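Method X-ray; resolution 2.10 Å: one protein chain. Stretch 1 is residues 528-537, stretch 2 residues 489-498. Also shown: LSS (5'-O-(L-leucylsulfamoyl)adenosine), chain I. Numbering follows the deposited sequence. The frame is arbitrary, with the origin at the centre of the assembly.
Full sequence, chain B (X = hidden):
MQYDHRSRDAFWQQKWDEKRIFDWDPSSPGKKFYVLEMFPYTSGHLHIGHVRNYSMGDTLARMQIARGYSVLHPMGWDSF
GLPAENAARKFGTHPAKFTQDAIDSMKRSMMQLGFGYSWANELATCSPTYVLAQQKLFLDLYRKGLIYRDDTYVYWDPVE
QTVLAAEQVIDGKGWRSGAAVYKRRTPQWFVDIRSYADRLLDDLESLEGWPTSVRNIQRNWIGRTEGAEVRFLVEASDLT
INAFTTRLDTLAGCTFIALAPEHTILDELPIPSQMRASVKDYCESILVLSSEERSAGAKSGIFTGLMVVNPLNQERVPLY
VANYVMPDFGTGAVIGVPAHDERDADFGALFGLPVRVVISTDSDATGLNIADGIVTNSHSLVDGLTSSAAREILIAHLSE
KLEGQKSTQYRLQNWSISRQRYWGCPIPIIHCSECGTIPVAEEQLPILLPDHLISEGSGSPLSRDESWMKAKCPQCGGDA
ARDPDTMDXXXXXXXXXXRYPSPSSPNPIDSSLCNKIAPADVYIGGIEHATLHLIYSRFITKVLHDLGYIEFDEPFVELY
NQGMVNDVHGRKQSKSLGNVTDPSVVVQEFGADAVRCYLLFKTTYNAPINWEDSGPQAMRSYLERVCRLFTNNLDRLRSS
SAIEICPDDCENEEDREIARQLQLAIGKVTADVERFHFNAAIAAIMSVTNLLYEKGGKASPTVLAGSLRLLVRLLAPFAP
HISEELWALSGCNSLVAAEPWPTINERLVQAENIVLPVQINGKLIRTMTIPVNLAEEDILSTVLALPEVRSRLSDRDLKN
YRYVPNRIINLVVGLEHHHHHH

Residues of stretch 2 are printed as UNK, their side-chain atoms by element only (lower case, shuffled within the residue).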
# COMPACT_ATOMS: atom_id res chain seq x y z
N GLU B 528 4.52 -2.15 -5.33
CA GLU B 528 3.91 -2.37 -6.67
C GLU B 528 2.51 -1.72 -6.92
O GLU B 528 2.18 -1.39 -8.05
CB GLU B 528 3.91 -3.85 -7.07
CG GLU B 528 2.90 -4.68 -6.34
CD GLU B 528 3.36 -5.14 -4.97
OE1 GLU B 528 4.44 -4.62 -4.49
OE2 GLU B 528 2.64 -6.01 -4.39
N HIS B 529 1.73 -1.47 -5.86
CA HIS B 529 0.42 -0.82 -5.99
C HIS B 529 0.40 0.69 -5.99
O HIS B 529 -0.66 1.31 -6.00
CB HIS B 529 -0.56 -1.38 -4.98
CG HIS B 529 -1.05 -2.73 -5.35
ND1 HIS B 529 -1.84 -2.95 -6.48
CD2 HIS B 529 -0.79 -3.95 -4.83
CE1 HIS B 529 -2.08 -4.25 -6.58
NE2 HIS B 529 -1.43 -4.88 -5.62
N ALA B 530 1.58 1.31 -6.03
CA ALA B 530 1.70 2.75 -5.94
C ALA B 530 0.86 3.51 -6.94
O ALA B 530 0.28 4.56 -6.63
CB ALA B 530 3.17 3.15 -6.06
N THR B 531 0.81 3.03 -8.18
CA THR B 531 -0.07 3.70 -9.14
C THR B 531 -1.11 2.72 -9.69
O THR B 531 -1.58 2.93 -10.80
CB THR B 531 0.68 4.37 -10.29
OG1 THR B 531 1.37 3.37 -11.00
CG2 THR B 531 1.64 5.44 -9.77
N LEU B 532 -1.47 1.69 -8.89
CA LEU B 532 -2.72 0.93 -9.07
C LEU B 532 -3.63 1.17 -7.87
O LEU B 532 -4.22 2.20 -7.80
CB LEU B 532 -2.44 -0.57 -9.31
CG LEU B 532 -1.82 -0.85 -10.70
CD1 LEU B 532 -0.90 -2.04 -10.71
CD2 LEU B 532 -2.88 -1.03 -11.76
N HIS B 533 -3.73 0.25 -6.92
CA HIS B 533 -4.72 0.32 -5.86
C HIS B 533 -4.55 1.58 -4.97
O HIS B 533 -5.56 2.18 -4.56
CB HIS B 533 -4.70 -0.97 -5.06
CG HIS B 533 -5.25 -0.86 -3.66
ND1 HIS B 533 -6.60 -0.75 -3.39
CD2 HIS B 533 -4.64 -0.96 -2.44
CE1 HIS B 533 -6.79 -0.72 -2.08
NE2 HIS B 533 -5.61 -0.81 -1.48
N LEU B 534 -3.31 2.04 -4.74
CA LEU B 534 -3.07 3.20 -3.88
C LEU B 534 -3.48 4.48 -4.57
O LEU B 534 -3.75 5.45 -3.90
CB LEU B 534 -1.56 3.26 -3.44
CG LEU B 534 -1.10 2.09 -2.54
CD1 LEU B 534 0.40 1.98 -2.32
CD2 LEU B 534 -1.85 2.14 -1.20
N ILE B 535 -3.54 4.55 -5.91
CA ILE B 535 -4.19 5.71 -6.53
C ILE B 535 -5.70 5.56 -6.45
O ILE B 535 -6.38 6.46 -6.04
CB ILE B 535 -3.87 5.84 -8.02
CG1 ILE B 535 -2.45 6.32 -8.20
CG2 ILE B 535 -4.83 6.85 -8.69
CD1 ILE B 535 -2.27 7.81 -7.97
N TYR B 536 -6.22 4.44 -6.95
CA TYR B 536 -7.69 4.29 -7.05
C TYR B 536 -8.44 4.43 -5.70
O TYR B 536 -9.46 5.07 -5.62
CB TYR B 536 -8.01 2.94 -7.66
CG TYR B 536 -7.54 2.70 -9.09
CD1 TYR B 536 -7.74 3.64 -10.09
CD2 TYR B 536 -6.91 1.54 -9.41
CE1 TYR B 536 -7.29 3.40 -11.41
CE2 TYR B 536 -6.51 1.26 -10.72
CZ TYR B 536 -6.69 2.18 -11.70
OH TYR B 536 -6.24 1.85 -12.94
N SER B 537 -7.94 3.75 -4.67
CA SER B 537 -8.44 3.82 -3.28
C SER B 537 -8.47 5.25 -2.73
O SER B 537 -9.44 5.66 -2.06
CB SER B 537 -7.59 2.91 -2.36
OG SER B 537 -6.23 3.37 -2.30
N UNK B 489 -11.18 -5.61 -11.51
CA UNK B 489 -10.78 -5.96 -10.13
C UNK B 489 -10.38 -4.75 -9.24
O UNK B 489 -10.68 -4.74 -8.06
o UNK B 489 -9.36 -7.34 -8.75
c UNK B 489 -8.38 -6.58 -10.81
c UNK B 489 -9.67 -7.01 -10.10
N UNK B 490 -9.82 -3.70 -9.83
CA UNK B 490 -9.46 -2.54 -9.04
C UNK B 490 -10.62 -1.65 -8.62
O UNK B 490 -10.48 -0.82 -7.69
c UNK B 490 -5.37 -3.78 -10.88
c UNK B 490 -4.60 -3.83 -9.71
c UNK B 490 -6.57 -3.09 -10.87
c UNK B 490 -7.04 -2.48 -9.72
c UNK B 490 -8.33 -1.73 -9.70
c UNK B 490 -6.25 -2.55 -8.55
c UNK B 490 -5.03 -3.17 -8.57
N UNK B 491 -11.80 -1.90 -9.19
CA UNK B 491 -13.03 -1.29 -8.65
C UNK B 491 -13.32 -1.97 -7.34
O UNK B 491 -13.50 -1.28 -6.38
c UNK B 491 -13.95 -0.62 -10.91
c UNK B 491 -14.28 -1.36 -9.62
c UNK B 491 -15.50 -0.67 -9.00
N UNK B 492 -13.30 -3.30 -7.28
CA UNK B 492 -13.61 -4.01 -6.06
C UNK B 492 -12.69 -3.50 -4.90
O UNK B 492 -13.13 -3.21 -3.79
o UNK B 492 -13.98 -7.43 -7.40
c UNK B 492 -13.35 -5.49 -6.18
c UNK B 492 -14.08 -6.20 -7.39
o UNK B 492 -14.65 -5.57 -8.31
N UNK B 493 -11.40 -3.47 -5.18
CA UNK B 493 -10.42 -3.23 -4.18
C UNK B 493 -10.25 -1.74 -3.90
O UNK B 493 -9.47 -1.42 -3.06
c UNK B 493 -9.10 -3.91 -4.60
o UNK B 493 -8.60 -3.45 -5.83
N UNK B 494 -10.97 -0.83 -4.59
CA UNK B 494 -10.85 0.55 -4.33
C UNK B 494 -11.58 1.04 -3.06
O UNK B 494 -11.32 2.17 -2.64
o UNK B 494 -12.73 1.31 -5.70
c UNK B 494 -11.31 1.38 -5.53
N UNK B 495 -12.47 0.24 -2.51
CA UNK B 495 -13.30 0.60 -1.37
C UNK B 495 -13.53 -0.56 -0.39
O UNK B 495 -14.24 -0.40 0.59
c UNK B 495 -14.62 1.13 -1.88
c UNK B 495 -15.48 -0.58 -3.59
c UNK B 495 -16.66 -0.59 -1.70
c UNK B 495 -18.83 -2.12 -0.99
c UNK B 495 -18.27 -2.35 -2.21
c UNK B 495 -17.26 -0.38 -0.47
c UNK B 495 -17.20 -1.57 -2.56
c UNK B 495 -15.56 0.04 -2.39
c UNK B 495 -18.30 -1.14 -0.11
n UNK B 495 -16.47 -1.55 -3.71
N UNK B 496 -12.91 -1.71 -0.59
CA UNK B 496 -13.19 -2.88 0.29
C UNK B 496 -12.97 -2.67 1.77
O UNK B 496 -13.59 -3.36 2.62
c UNK B 496 -9.94 -3.28 -0.41
c UNK B 496 -8.58 -3.30 -0.09
c UNK B 496 -12.35 -4.08 -0.15
o UNK B 496 -6.79 -4.18 1.25
c UNK B 496 -8.13 -4.15 0.92
c UNK B 496 -10.37 -4.93 1.21
c UNK B 496 -9.00 -4.98 1.55
c UNK B 496 -10.85 -4.09 0.23
N UNK B 497 -11.98 -1.84 2.07
CA UNK B 497 -11.62 -1.49 3.42
C UNK B 497 -12.77 -0.75 4.14
O UNK B 497 -12.84 -0.75 5.39
c UNK B 497 -9.86 1.28 0.24
c UNK B 497 -10.37 2.49 0.57
c UNK B 497 -10.78 1.69 2.78
c UNK B 497 -10.81 2.69 1.85
c UNK B 497 -10.29 -0.66 3.46
c UNK B 497 -10.27 0.47 2.47
c UNK B 497 -9.82 0.28 1.19
N UNK B 498 -13.60 -0.03 3.38
CA UNK B 498 -14.86 0.52 3.91
C UNK B 498 -16.01 -0.47 4.08
O UNK B 498 -17.07 -0.08 4.65
c UNK B 498 -14.30 2.75 2.75
c UNK B 498 -15.33 1.71 3.05
c UNK B 498 -13.82 3.38 4.06
c UNK B 498 -14.82 3.75 1.73
C1 LSS I . -2.76 -8.09 -4.34
N1 LSS I . 7.11 -10.61 -0.85
O1 LSS I . -1.74 -7.51 -4.67
S1 LSS I . -1.56 -10.20 -3.93
C2 LSS I . 6.50 -9.67 -0.12
N2 LSS I . -2.79 -9.36 -3.98
O2 LSS I . 2.78 -6.99 -1.95
N3 LSS I . 5.19 -9.38 -0.25
O3 LSS I . 0.72 -6.42 -0.20
C4 LSS I . 4.46 -10.06 -1.16
N4 LSS I . -5.25 -8.23 -4.28
O4 LSS I . 1.04 -9.70 -0.46
C5 LSS I . 5.06 -10.98 -2.01
O5 LSS I . -0.59 -9.59 -2.82
C6 LSS I . 6.41 -11.24 -1.86
N6 LSS I . 6.99 -12.18 -2.65
C7 LSS I . -5.30 -5.26 -3.36
N7 LSS I . 4.10 -11.46 -2.84
C8 LSS I . 2.93 -10.82 -2.56
C9 LSS I . -4.10 -6.20 -3.36
N9 LSS I . 3.16 -9.99 -1.51
CA LSS I . -4.06 -7.35 -4.39
C10 LSS I . -5.26 -4.40 -4.63
C11 LSS I . -5.28 -4.44 -2.02
O1A LSS I . -0.70 -10.32 -5.11
C21 LSS I . 2.23 -9.07 -0.89
C22 LSS I . 1.81 -7.99 -1.82
C23 LSS I . 0.51 -7.48 -1.18
C24 LSS I . -0.02 -8.76 -0.56
C25 LSS I . -1.02 -9.48 -1.46
O2A LSS I . -1.83 -11.53 -3.41
O HOH W 1 -8.12 -0.77 -6.12

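Position 489 has three side-chain atoms: one carbon that carries an oxygen and a second carbon. It lies out of reach of stretch 1. A beta-branched hydroxyl side chain is Thr 489.

Position 490 has one carbon followed by a ring of six carbons. CB lies 3.6 Å from CD2 of Tyr 536. The ring meets His 529, Leu 532 and His 533 as well. This is Phe 490. Its CE1 is 3.7 Å from CE1 of His 529 and 3.7 Å from CB of Leu 532. CD2 of Leu 532 sits over one ring face, 4.2 Å from the ring centroid.

Position 491 has three carbons, branched at the first, and points away from stretch 1. It is Val 491.

Position 492 has two carbons, the second carrying two oxygens. This carboxylate is out of reach of stretch 1 and bonds elsewhere in the structure. Two carbons ending in two oxygens make a short carboxylate: Asp 492.

Position 493 has one carbon and one oxygen. Its backbone O lies 2.9 Å from CE1 of His 533, near the plane of the imidazole at its edge. It is Ser 493.

Position 494 has the same two atoms. Its CB is 4.1 Å from O of Tyr 536. It is Ser 494, and its OG donates a hydrogen bond to O of Val 491 at 2.8 Å.

Position 495 has one carbon and then fused five- and six-membered rings with eight carbons and one nitrogen. It points away from stretch 1. It is Trp 495.

Position 496 has one carbon and a six-carbon ring bearing an oxygen. One ring carbon approaches CE1 of His 533. This is Tyr 496; the distance from its CE1 to CE1 of His 533 is 3.7 Å.

Position 497 has one carbon and a plain six-carbon ring, which nears Ser 537. It is Phe 497, with CE2 3.8 Å from CB of Ser 537.

Position 498 has four carbons, forked at the second, and does not reach stretch 1. It is Leu 498.

The contact is mainly packing. Phe 490 fills the space beside His 529, Leu 532 and Tyr 536. Where the backbones come closest, CA of Ser 537 makes a CA-H...O contact with O of Ser 494 at 3.4 Å. Water 1 links the stretches: it donates to O of Phe 490 (2.8 Å) and hydrogen-bonds OG of Ser 493 (2.7 Å) and ND1 of His 533 (3.1 Å). LSS places its C11 over one face of the His 533 ring and 3.6 Å from OH of Tyr 496.

Stretch 2, residues 489-498: TFVDSSWYFL
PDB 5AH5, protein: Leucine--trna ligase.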